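Local coordinates for protein alpha-glucosidase (Pseudoalteromonas sp. K8, PDB 5HQA) that hydrolyses alpha-glucosidic linkages as a chloride-activated glycoside hydrolase of family 97, with a calcium ion at its sugar-binding site, at residues I13-P21 against F48-K56. Numbering follows the deposited sequence.
Sequences IISDEQSTP and FSNSFKITK
Asp16 reaches across to the start of strand 53-67, where its OD2 accepts the backbone N-H of Ile54 at 2.7 Å, almost straight (167°) and on the anti lone pair. Its CG stands between the backbone N and the carbonyl carbon (chi1 61°), which puts the short carboxylate beside the backbone of Lys53 and Ile54. Lys53 NZ donates to Asp16 O at 3.1 Å. Lys53, bent at chi2, crosses the aspartate at about a right angle, a reach that a long, flexible amine allows. Two waters extend the grip, one donating to Asp16 OD2 and Ile54 O, the other donating to Asp16 OD1 and accepting from Lys53 NZ. Were Asp16 replaced by an alanine, the N-H of Ile54 would probably lose this acceptor and each of the two waters one of its partners. Branched Ile54 lays CD1 against Ile14 O at 3.7 Å. At the other end, compact Pro21 sets CG on Phe52 CB, also at 3.7 Å, and Asn50 CA lies 3.1 Å from Ser19 O in a CA-H...O contact; a water bridges Ser19 O to Ser51 N. Ser15 OG accepts from Glu17 N, an ST turn that bends the chain through Asp16. Ile14, Pro21 and Ile54 all touch Phe87 of strand 75-89, and the ring of Phe52 meets Tyr97. The turn between strands 10-15 and 22-27 of one antiparallel sheet is thus joined to the loop leading into strand 53-67, an outermost strand of a second, in the family's N-terminal, galactose mutarotase-like beta domain.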
loop_
_atom_site.group_PDB
_atom_site.type_symbol
_atom_site.label_atom_id
_atom_site.label_comp_id
_atom_site.label_asym_id
_atom_site.label_seq_id
_atom_site.Cartn_x
_atom_site.Cartn_y
_atom_site.Cartn_z
ATOM N N ILE A 13 20.256 6.859 20.467
ATOM C CA ILE A 13 20.811 6.609 21.793
ATOM C C ILE A 13 19.803 5.768 22.558
ATOM O O ILE A 13 18.645 6.173 22.717
ATOM C CB ILE A 13 21.121 7.901 22.557
ATOM C CG1 ILE A 13 22.181 8.721 21.827
ATOM C CG2 ILE A 13 21.614 7.567 23.960
ATOM C CD1 ILE A 13 22.395 10.074 22.460
ATOM N N ILE A 14 20.242 4.601 23.024
ATOM C CA ILE A 14 19.415 3.686 23.799
ATOM C C ILE A 14 19.887 3.756 25.245
ATOM O O ILE A 14 21.091 3.661 25.519
ATOM C CB ILE A 14 19.493 2.254 23.248
ATOM C CG1 ILE A 14 19.124 2.228 21.759
ATOM C CG2 ILE A 14 18.561 1.357 24.028
ATOM C CD1 ILE A 14 20.319 2.280 20.815
ATOM N N SER A 15 18.948 3.933 26.166
ATOM C CA SER A 15 19.274 4.322 27.526
ATOM C C SER A 15 18.510 3.454 28.521
ATOM O O SER A 15 17.484 2.850 28.194
ATOM C CB SER A 15 18.948 5.808 27.736
ATOM O OG SER A 15 19.204 6.195 29.071
ATOM N N ASP A 16 19.026 3.388 29.753
ATOM C CA ASP A 16 18.292 2.743 30.838
ATOM C C ASP A 16 18.197 3.643 32.063
ATOM O O ASP A 16 17.923 3.154 33.165
ATOM C CB ASP A 16 18.912 1.391 31.215
ATOM C CG ASP A 16 20.360 1.504 31.696
ATOM O OD1 ASP A 16 20.846 2.627 31.968
ATOM O OD2 ASP A 16 21.018 0.444 31.805
ATOM N N GLU A 17 18.414 4.949 31.889
ATOM C CA GLU A 17 18.406 5.870 33.017
ATOM C C GLU A 17 16.997 6.319 33.380
ATOM O O GLU A 17 16.733 6.649 34.544
ATOM C CB GLU A 17 19.297 7.064 32.688
ATOM C CG GLU A 17 20.734 6.648 32.438
ATOM C CD GLU A 17 21.636 7.812 32.078
ATOM O OE1 GLU A 17 21.118 8.942 31.924
ATOM O OE2 GLU A 17 22.864 7.595 31.951
ATOM N N GLN A 18 16.091 6.337 32.407
ATOM C CA GLN A 18 14.696 6.671 32.651
ATOM C C GLN A 18 14.022 5.528 33.410
ATOM O O GLN A 18 14.624 4.479 33.675
ATOM C CB GLN A 18 13.978 6.962 31.329
ATOM C CG GLN A 18 14.758 7.872 30.379
ATOM C CD GLN A 18 15.128 9.206 31.019
ATOM O OE1 GLN A 18 14.273 9.898 31.583
ATOM N NE2 GLN A 18 16.409 9.570 30.944
ATOM N N SER A 19 12.747 5.733 33.764
ATOM C CA SER A 19 12.027 4.711 34.515
ATOM C C SER A 19 12.096 3.375 33.792
ATOM O O SER A 19 12.363 2.334 34.409
ATOM C CB SER A 19 10.576 5.138 34.742
ATOM O OG SER A 19 10.007 5.684 33.566
ATOM N N THR A 20 11.882 3.389 32.481
ATOM C CA THR A 20 12.043 2.215 31.645
ATOM C C THR A 20 13.265 2.376 30.748
ATOM O O THR A 20 13.880 3.449 30.681
ATOM C CB THR A 20 10.775 1.941 30.785
ATOM O OG1 THR A 20 10.687 2.835 29.667
ATOM C CG2 THR A 20 9.480 2.036 31.613
ATOM N N PRO A 21 13.686 1.300 30.096
ATOM C CA PRO A 21 14.503 1.442 28.891
ATOM C C PRO A 21 13.871 2.459 27.946
ATOM O O PRO A 21 12.651 2.615 27.902
ATOM C CB PRO A 21 14.472 0.036 28.293
ATOM C CG PRO A 21 14.359 -0.854 29.489
ATOM C CD PRO A 21 13.610 -0.100 30.553
ATOM N N PHE A 48 7.215 -6.064 31.615
ATOM C CA PHE A 48 8.576 -5.698 31.210
ATOM C C PHE A 48 8.581 -4.180 31.087
ATOM O O PHE A 48 8.370 -3.618 30.015
ATOM C CB PHE A 48 8.970 -6.360 29.888
ATOM C CG PHE A 48 9.326 -7.816 30.003
ATOM C CD1 PHE A 48 9.225 -8.488 31.209
ATOM C CD2 PHE A 48 9.779 -8.512 28.892
ATOM C CE1 PHE A 48 9.561 -9.838 31.308
ATOM C CE2 PHE A 48 10.123 -9.853 28.986
ATOM C CZ PHE A 48 10.011 -10.515 30.195
ATOM N N SER A 49 8.806 -3.507 32.214
ATOM C CA SER A 49 8.737 -2.051 32.208
ATOM C C SER A 49 9.933 -1.449 32.938
ATOM O O SER A 49 11.025 -1.359 32.372
ATOM C CB SER A 49 7.412 -1.572 32.818
ATOM O OG SER A 49 7.233 -2.059 34.135
ATOM N N ASN A 50 9.750 -1.041 34.187
ATOM C CA ASN A 50 10.830 -0.359 34.886
ATOM C C ASN A 50 11.862 -1.353 35.428
ATOM O O ASN A 50 11.635 -2.564 35.495
ATOM C CB ASN A 50 10.265 0.505 36.011
ATOM C CG ASN A 50 9.224 -0.216 36.811
ATOM O OD1 ASN A 50 8.023 -0.053 36.578
ATOM N ND2 ASN A 50 9.670 -1.042 37.752
ATOM N N SER A 51 13.025 -0.814 35.803
ATOM C CA SER A 51 14.109 -1.521 36.485
ATOM C C SER A 51 14.885 -2.471 35.578
ATOM O O SER A 51 15.691 -3.271 36.078
ATOM C CB SER A 51 13.608 -2.297 37.707
ATOM O OG SER A 51 12.815 -1.466 38.535
ATOM N N PHE A 52 14.673 -2.418 34.267
ATOM C CA PHE A 52 15.523 -3.143 33.334
ATOM C C PHE A 52 16.770 -2.317 33.038
ATOM O O PHE A 52 16.673 -1.113 32.769
ATOM C CB PHE A 52 14.757 -3.444 32.043
ATOM C CG PHE A 52 13.852 -4.641 32.144
ATOM C CD1 PHE A 52 12.615 -4.544 32.768
ATOM C CD2 PHE A 52 14.240 -5.868 31.620
ATOM C CE1 PHE A 52 11.782 -5.652 32.871
ATOM C CE2 PHE A 52 13.411 -6.976 31.710
ATOM C CZ PHE A 52 12.180 -6.869 32.344
ATOM N N LYS A 53 17.940 -2.958 33.094
ATOM C CA LYS A 53 19.210 -2.295 32.835
ATOM C C LYS A 53 19.904 -2.941 31.641
ATOM O O LYS A 53 19.757 -4.141 31.394
ATOM C CB LYS A 53 20.139 -2.350 34.068
ATOM C CG LYS A 53 19.562 -1.701 35.335
ATOM C CD LYS A 53 19.305 -0.218 35.122
ATOM C CE LYS A 53 18.522 0.395 36.273
ATOM N NZ LYS A 53 17.966 1.732 35.892
ATOM N N ILE A 54 20.672 -2.131 30.905
ATOM C CA ILE A 54 21.458 -2.644 29.786
ATOM C C ILE A 54 22.620 -3.467 30.321
ATOM O O ILE A 54 23.413 -2.991 31.145
ATOM C CB ILE A 54 21.970 -1.495 28.905
ATOM C CG1 ILE A 54 20.801 -0.722 28.279
ATOM C CG2 ILE A 54 22.912 -2.039 27.813
ATOM C CD1 ILE A 54 21.209 0.621 27.675
ATOM N N THR A 55 22.732 -4.708 29.850
ATOM C CA THR A 55 23.832 -5.578 30.234
ATOM C C THR A 55 24.831 -5.820 29.113
ATOM O O THR A 55 25.993 -6.131 29.404
ATOM C CB THR A 55 23.303 -6.938 30.706
ATOM O OG1 THR A 55 22.561 -7.546 29.644
ATOM C CG2 THR A 55 22.394 -6.771 31.912
ATOM N N LYS A 56 24.413 -5.677 27.855
ATOM C CA LYS A 56 25.223 -6.075 26.714
ATOM C C LYS A 56 24.756 -5.319 25.478
ATOM O O LYS A 56 23.553 -5.095 25.302
ATOM C CB LYS A 56 25.116 -7.590 26.482
ATOM C CG LYS A 56 26.014 -8.138 25.397
ATOM C CD LYS A 56 26.079 -9.658 25.439
ATOM C CE LYS A 56 24.710 -10.266 25.314
ATOM N NZ LYS A 56 24.754 -11.741 25.505
HETATM O O HOH W 1 23.728 -0.179 32.106
HETATM O O HOH W 2 20.595 3.052 34.885
HETATM O O HOH W 3 15.114 1.126 33.837
HETATM O O HOH W 4 13.789 2.011 36.489
#